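Local coordinates for protein probable chitinase A (Chromobacterium violaceum, PDB 4TX8) that probably hydrolyses internal linkages of chitin as a family 18 endochitinase, carrying a carbohydrate-binding module alongside its catalytic barrel, at residues A[102-107]-A[133-138]; A[345-350]-A[364-369]. All coordinates share one frame; numbering follows the deposited sequence. Where two conformers were deposited one is given.

Contact 1 (A[102-107]-A[133-138]); sequences VPFAKH and WDVIVV
At the N-terminal mouth of the GH18 beta/alpha barrel, F104 and A105 from the loop leading into the first barrel strand pack on D134 and V135, where the second strand begins. The phenyl ring of F104 meets the valine through one side carbon: CD2 lies 3.8 Å from CG2 of V135, an oblique approach. With chi1 at 63°, CG of F104 stands between its own backbone N and carbonyl carbon, and the ring reaches across to the valine, while V102 O lies in the ring plane at its edge.

One residue on, the methyl CB of A105 rests against the base of the aspartate, 3.6 Å from both CB and CG of D134. One carboxylate oxygen, OD2, is engaged outside the pair, accepting a hydrogen bond from L109 N at the start of the neighbouring strand. No direct hydrogen bond joins the segments; instead a water bridges the backbones, accepting from A105 N at 3.1 Å and donating to D134 O at 2.9 Å.

Beyond the pair, F104 stacks edge-to-face with Y251, makes a cation-pi contact with R392 and touches K176, all near strand starts. V135 packs between V110 of strand 108-114 and V178 of strand 176-182.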
loop_
_atom_site.group_PDB
_atom_site.type_symbol
_atom_site.label_atom_id
_atom_site.label_comp_id
_atom_site.label_asym_id
_atom_site.label_seq_id
_atom_site.Cartn_x
_atom_site.Cartn_y
_atom_site.Cartn_z
ATOM N N VAL A 102 -17.285 -3.532 1.878
ATOM C CA VAL A 102 -17.444 -3.070 0.508
ATOM C C VAL A 102 -16.902 -4.133 -0.444
ATOM O O VAL A 102 -15.843 -4.705 -0.192
ATOM C CB VAL A 102 -16.702 -1.739 0.287
ATOM C CG1 VAL A 102 -17.151 -1.076 -1.004
ATOM C CG2 VAL A 102 -16.936 -0.819 1.468
ATOM N N PRO A 103 -17.638 -4.422 -1.527
ATOM C CA PRO A 103 -17.182 -5.438 -2.481
ATOM C C PRO A 103 -15.977 -4.993 -3.308
ATOM O O PRO A 103 -16.063 -4.001 -4.029
ATOM C CB PRO A 103 -18.404 -5.645 -3.389
ATOM C CG PRO A 103 -19.567 -5.101 -2.613
ATOM C CD PRO A 103 -19.007 -3.968 -1.816
ATOM N N PHE A 104 -14.866 -5.712 -3.192
ATOM C CA PHE A 104 -13.738 -5.522 -4.102
ATOM C C PHE A 104 -13.005 -6.853 -4.258
ATOM O O PHE A 104 -13.398 -7.840 -3.637
ATOM C CB PHE A 104 -12.807 -4.392 -3.623
ATOM C CG PHE A 104 -12.145 -4.637 -2.290
ATOM C CD1 PHE A 104 -12.866 -4.567 -1.108
ATOM C CD2 PHE A 104 -10.783 -4.891 -2.221
ATOM C CE1 PHE A 104 -12.248 -4.776 0.114
ATOM C CE2 PHE A 104 -10.155 -5.097 -1.003
ATOM C CZ PHE A 104 -10.890 -5.042 0.166
ATOM N N ALA A 105 -11.976 -6.886 -5.106
ATOM C CA ALA A 105 -11.332 -8.143 -5.506
ATOM C C ALA A 105 -11.041 -9.055 -4.318
ATOM O O ALA A 105 -10.356 -8.656 -3.375
ATOM C CB ALA A 105 -10.046 -7.858 -6.279
ATOM N N LYS A 106 -11.588 -10.268 -4.369
ATOM C CA LYS A 106 -11.437 -11.247 -3.294
ATOM C C LYS A 106 -9.968 -11.450 -2.948
ATOM O O LYS A 106 -9.586 -11.434 -1.779
ATOM C CB LYS A 106 -12.077 -12.582 -3.686
ATOM C CG LYS A 106 -12.026 -13.637 -2.590
ATOM C CD LYS A 106 -12.590 -14.969 -3.069
ATOM C CE LYS A 106 -12.580 -16.009 -1.955
ATOM N NZ LYS A 106 -12.988 -17.359 -2.442
ATOM N N HIS A 107 -9.149 -11.631 -3.976
ATOM C CA HIS A 107 -7.709 -11.692 -3.799
ATOM C C HIS A 107 -7.094 -10.505 -4.524
ATOM O O HIS A 107 -6.885 -10.537 -5.736
ATOM C CB HIS A 107 -7.159 -13.022 -4.306
ATOM C CG HIS A 107 -7.794 -14.209 -3.656
ATOM N ND1 HIS A 107 -8.357 -15.243 -4.374
ATOM C CD2 HIS A 107 -7.975 -14.517 -2.349
ATOM C CE1 HIS A 107 -8.851 -16.139 -3.538
ATOM N NE2 HIS A 107 -8.632 -15.723 -2.304
ATOM N N TRP A 133 -3.685 -4.234 -11.136
ATOM C CA TRP A 133 -3.973 -3.593 -9.857
ATOM C C TRP A 133 -5.472 -3.602 -9.559
ATOM O O TRP A 133 -6.278 -3.240 -10.411
ATOM C CB TRP A 133 -3.437 -2.160 -9.849
ATOM C CG TRP A 133 -1.963 -2.090 -10.106
ATOM C CD1 TRP A 133 -1.346 -1.819 -11.295
ATOM C CD2 TRP A 133 -0.916 -2.313 -9.153
ATOM N NE1 TRP A 133 0.021 -1.851 -11.138
ATOM C CE2 TRP A 133 0.311 -2.153 -9.833
ATOM C CE3 TRP A 133 -0.894 -2.628 -7.789
ATOM C CZ2 TRP A 133 1.545 -2.301 -9.196
ATOM C CZ3 TRP A 133 0.332 -2.774 -7.158
ATOM C CH2 TRP A 133 1.533 -2.607 -7.862
ATOM N N ASP A 134 -5.838 -4.016 -8.348
ATOM C CA ASP A 134 -7.244 -4.107 -7.960
ATOM C C ASP A 134 -7.674 -2.923 -7.106
ATOM O O ASP A 134 -8.832 -2.509 -7.143
ATOM C CB ASP A 134 -7.506 -5.408 -7.204
ATOM C CG ASP A 134 -7.221 -6.629 -8.047
ATOM O OD1 ASP A 134 -7.840 -6.759 -9.124
ATOM O OD2 ASP A 134 -6.368 -7.450 -7.642
ATOM N N VAL A 135 -6.744 -2.396 -6.319
ATOM C CA VAL A 135 -7.003 -1.189 -5.546
ATOM C C VAL A 135 -5.891 -0.188 -5.810
ATOM O O VAL A 135 -4.714 -0.474 -5.587
ATOM C CB VAL A 135 -7.109 -1.467 -4.032
ATOM C CG1 VAL A 135 -7.428 -0.182 -3.284
ATOM C CG2 VAL A 135 -8.178 -2.522 -3.753
ATOM N N ILE A 136 -6.274 0.978 -6.313
ATOM C CA ILE A 136 -5.324 2.037 -6.619
ATOM C C ILE A 136 -5.375 3.098 -5.528
ATOM O O ILE A 136 -6.372 3.805 -5.385
ATOM C CB ILE A 136 -5.622 2.676 -7.987
ATOM C CG1 ILE A 136 -5.662 1.598 -9.075
ATOM C CG2 ILE A 136 -4.589 3.737 -8.312
ATOM C CD1 ILE A 136 -6.273 2.065 -10.379
ATOM N N VAL A 137 -4.303 3.201 -4.751
ATOM C CA VAL A 137 -4.276 4.123 -3.623
ATOM C C VAL A 137 -3.517 5.397 -3.960
ATOM O O VAL A 137 -2.295 5.380 -4.109
ATOM C CB VAL A 137 -3.640 3.483 -2.381
ATOM C CG1 VAL A 137 -3.802 4.401 -1.185
ATOM C CG2 VAL A 137 -4.267 2.126 -2.101
ATOM N N VAL A 138 -4.248 6.501 -4.065
ATOM C CA VAL A 138 -3.665 7.784 -4.435
ATOM C C VAL A 138 -2.871 8.390 -3.279
ATOM O O VAL A 138 -3.408 8.642 -2.200
ATOM C CB VAL A 138 -4.753 8.770 -4.897
ATOM C CG1 VAL A 138 -4.157 10.149 -5.128
ATOM C CG2 VAL A 138 -5.426 8.251 -6.164
HETATM O O HOH W 1 -10.989 -4.474 -6.831
#

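Contact 2 (A[345-350]-A[364-369]); sequences VAFGVP and DTVAKA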
loop_
_atom_site.group_PDB
_atom_site.type_symbol
_atom_site.label_atom_id
_atom_site.label_comp_id
_atom_site.label_asym_id
_atom_site.label_seq_id
_atom_site.Cartn_x
_atom_site.Cartn_y
_atom_site.Cartn_z
ATOM N N VAL A 345 -7.496 -8.783 5.907
ATOM C CA VAL A 345 -6.059 -8.796 6.137
ATOM C C VAL A 345 -5.264 -9.058 4.860
ATOM O O VAL A 345 -5.567 -9.974 4.092
ATOM C CB VAL A 345 -5.677 -9.851 7.200
ATOM C CG1 VAL A 345 -4.181 -9.820 7.478
ATOM C CG2 VAL A 345 -6.462 -9.617 8.489
ATOM N N ALA A 346 -4.249 -8.229 4.644
ATOM C CA ALA A 346 -3.304 -8.404 3.553
ATOM C C ALA A 346 -1.916 -8.071 4.090
ATOM O O ALA A 346 -1.796 -7.571 5.209
ATOM C CB ALA A 346 -3.668 -7.514 2.373
ATOM N N PHE A 347 -0.865 -8.350 3.326
ATOM C CA PHE A 347 0.463 -7.940 3.772
ATOM C C PHE A 347 1.132 -6.974 2.795
ATOM O O PHE A 347 1.005 -7.107 1.577
ATOM C CB PHE A 347 1.362 -9.159 4.040
ATOM C CG PHE A 347 1.489 -10.125 2.887
ATOM C CD1 PHE A 347 2.354 -9.869 1.833
ATOM C CD2 PHE A 347 0.796 -11.327 2.899
ATOM C CE1 PHE A 347 2.495 -10.772 0.791
ATOM C CE2 PHE A 347 0.932 -12.238 1.861
ATOM C CZ PHE A 347 1.782 -11.959 0.805
ATOM N N GLY A 348 1.830 -5.987 3.353
ATOM C CA GLY A 348 2.502 -4.965 2.569
ATOM C C GLY A 348 4.000 -5.175 2.453
ATOM O O GLY A 348 4.692 -5.401 3.449
ATOM N N VAL A 349 4.501 -5.089 1.224
ATOM C CA VAL A 349 5.908 -5.334 0.924
ATOM C C VAL A 349 6.432 -4.260 -0.038
ATOM O O VAL A 349 5.645 -3.557 -0.660
ATOM C CB VAL A 349 6.105 -6.731 0.297
ATOM C CG1 VAL A 349 5.767 -7.832 1.305
ATOM C CG2 VAL A 349 5.241 -6.866 -0.949
ATOM N N PRO A 350 7.763 -4.115 -0.148
ATOM C CA PRO A 350 8.313 -3.219 -1.176
ATOM C C PRO A 350 8.169 -3.836 -2.563
ATOM O O PRO A 350 8.251 -5.056 -2.676
ATOM C CB PRO A 350 9.792 -3.092 -0.785
ATOM C CG PRO A 350 9.853 -3.531 0.650
ATOM C CD PRO A 350 8.802 -4.583 0.784
ATOM N N ASP A 364 8.439 -14.837 -5.906
ATOM C CA ASP A 364 8.316 -16.218 -5.448
ATOM C C ASP A 364 7.972 -16.277 -3.963
ATOM O O ASP A 364 7.114 -17.051 -3.541
ATOM C CB ASP A 364 9.613 -16.986 -5.715
ATOM C CG ASP A 364 9.495 -18.464 -5.392
ATOM O OD1 ASP A 364 8.563 -19.116 -5.908
ATOM O OD2 ASP A 364 10.330 -18.974 -4.617
ATOM N N THR A 365 8.657 -15.456 -3.172
ATOM C CA THR A 365 8.404 -15.365 -1.737
ATOM C C THR A 365 6.956 -14.966 -1.462
ATOM O O THR A 365 6.293 -15.553 -0.602
ATOM C CB THR A 365 9.347 -14.348 -1.062
ATOM O OG1 THR A 365 10.663 -14.904 -0.973
ATOM C CG2 THR A 365 8.854 -14.001 0.336
ATOM N N VAL A 366 6.469 -13.968 -2.197
ATOM C CA VAL A 366 5.085 -13.530 -2.065
ATOM C C VAL A 366 4.136 -14.681 -2.393
ATOM O O VAL A 366 3.202 -14.956 -1.639
ATOM C CB VAL A 366 4.773 -12.323 -2.978
ATOM C CG1 VAL A 366 3.281 -12.029 -2.993
ATOM C CG2 VAL A 366 5.558 -11.093 -2.527
ATOM N N ALA A 367 4.392 -15.362 -3.507
ATOM C CA ALA A 367 3.561 -16.492 -3.920
ATOM C C ALA A 367 3.522 -17.577 -2.845
ATOM O O ALA A 367 2.465 -18.149 -2.570
ATOM C CB ALA A 367 4.060 -17.067 -5.238
ATOM N N LYS A 368 4.673 -17.853 -2.237
ATOM C CA LYS A 368 4.762 -18.862 -1.184
ATOM C C LYS A 368 3.924 -18.483 0.031
ATOM O O LYS A 368 3.220 -19.321 0.594
ATOM C CB LYS A 368 6.215 -19.074 -0.760
ATOM C CG LYS A 368 6.967 -20.117 -1.570
ATOM C CD LYS A 368 8.431 -20.166 -1.156
ATOM C CE LYS A 368 8.573 -20.213 0.359
ATOM N NZ LYS A 368 9.966 -19.928 0.802
ATOM N N ALA A 369 4.005 -17.218 0.435
ATOM C CA ALA A 369 3.230 -16.734 1.573
ATOM C C ALA A 369 1.729 -16.808 1.290
ATOM O O ALA A 369 0.940 -17.159 2.167
ATOM C CB ALA A 369 3.636 -15.306 1.930
#
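The flat group here is the phenyl ring of F347, which meets helix 363-375 with its far end: V366 CG1 sits at the ring edge, close to the ring plane, and A369 CB comes in obliquely. The outermost carbon, CZ, is shared by both, 4.0 Å from A369 CB and 4.1 Å from V366 CG1. On its two flanks the work is divided, CE1 lying 4.1 Å from V366 CG1 and CE2 4.1 Å from A369 CB. V366 and A369 are three residues apart, so they present neighbouring side chains on one surface of the helix, and the end of the ring reaches toward the pair.

The valine turns CG1 anti to its backbone N (chi1 171°), and this is the methyl that touches the ring. In F347 a chi1 of 55°, with CG between backbone N and carbonyl carbon, carries the ring out from the strand so that its CZ end meets the helix. V349, two residues further along the strand, also points toward the helix but makes a looser approach, CG2 to V366 CG2 at 4.5 Å. The interface is buried and wholly apolar.

This is strand-to-helix packing within a beta-alpha-beta crossover: strand 345-350 runs into helix 363-375, which leads on to the parallel neighbour 393-397, and V394 of that strand touches both F347 and V366. Helix 313-325 closes in with L316 and S320 against F347, while V413 of helix 410-417 packs on V366.

In the fold
Contact 1 comes first along the chain and closes before contact 2 opens; their centres lie 16 Å apart and their nearest atoms about 7 Å, without touching. Both are built on the same curled sheet of the GH18 barrel. Between their strands, 135-143 and 345-350, stand 108-114 and 393-397, which pair with each other, so the two contacts flank the point where the first and last barrel strands close the ring. Contact 1 lays the incoming loop against the second strand at the N-terminal mouth, whereas contact 2 seats a helix on the outside of the wall. The side chains of V135 and F347 each lie about 11 Å from that of A255, a calcium-site residue.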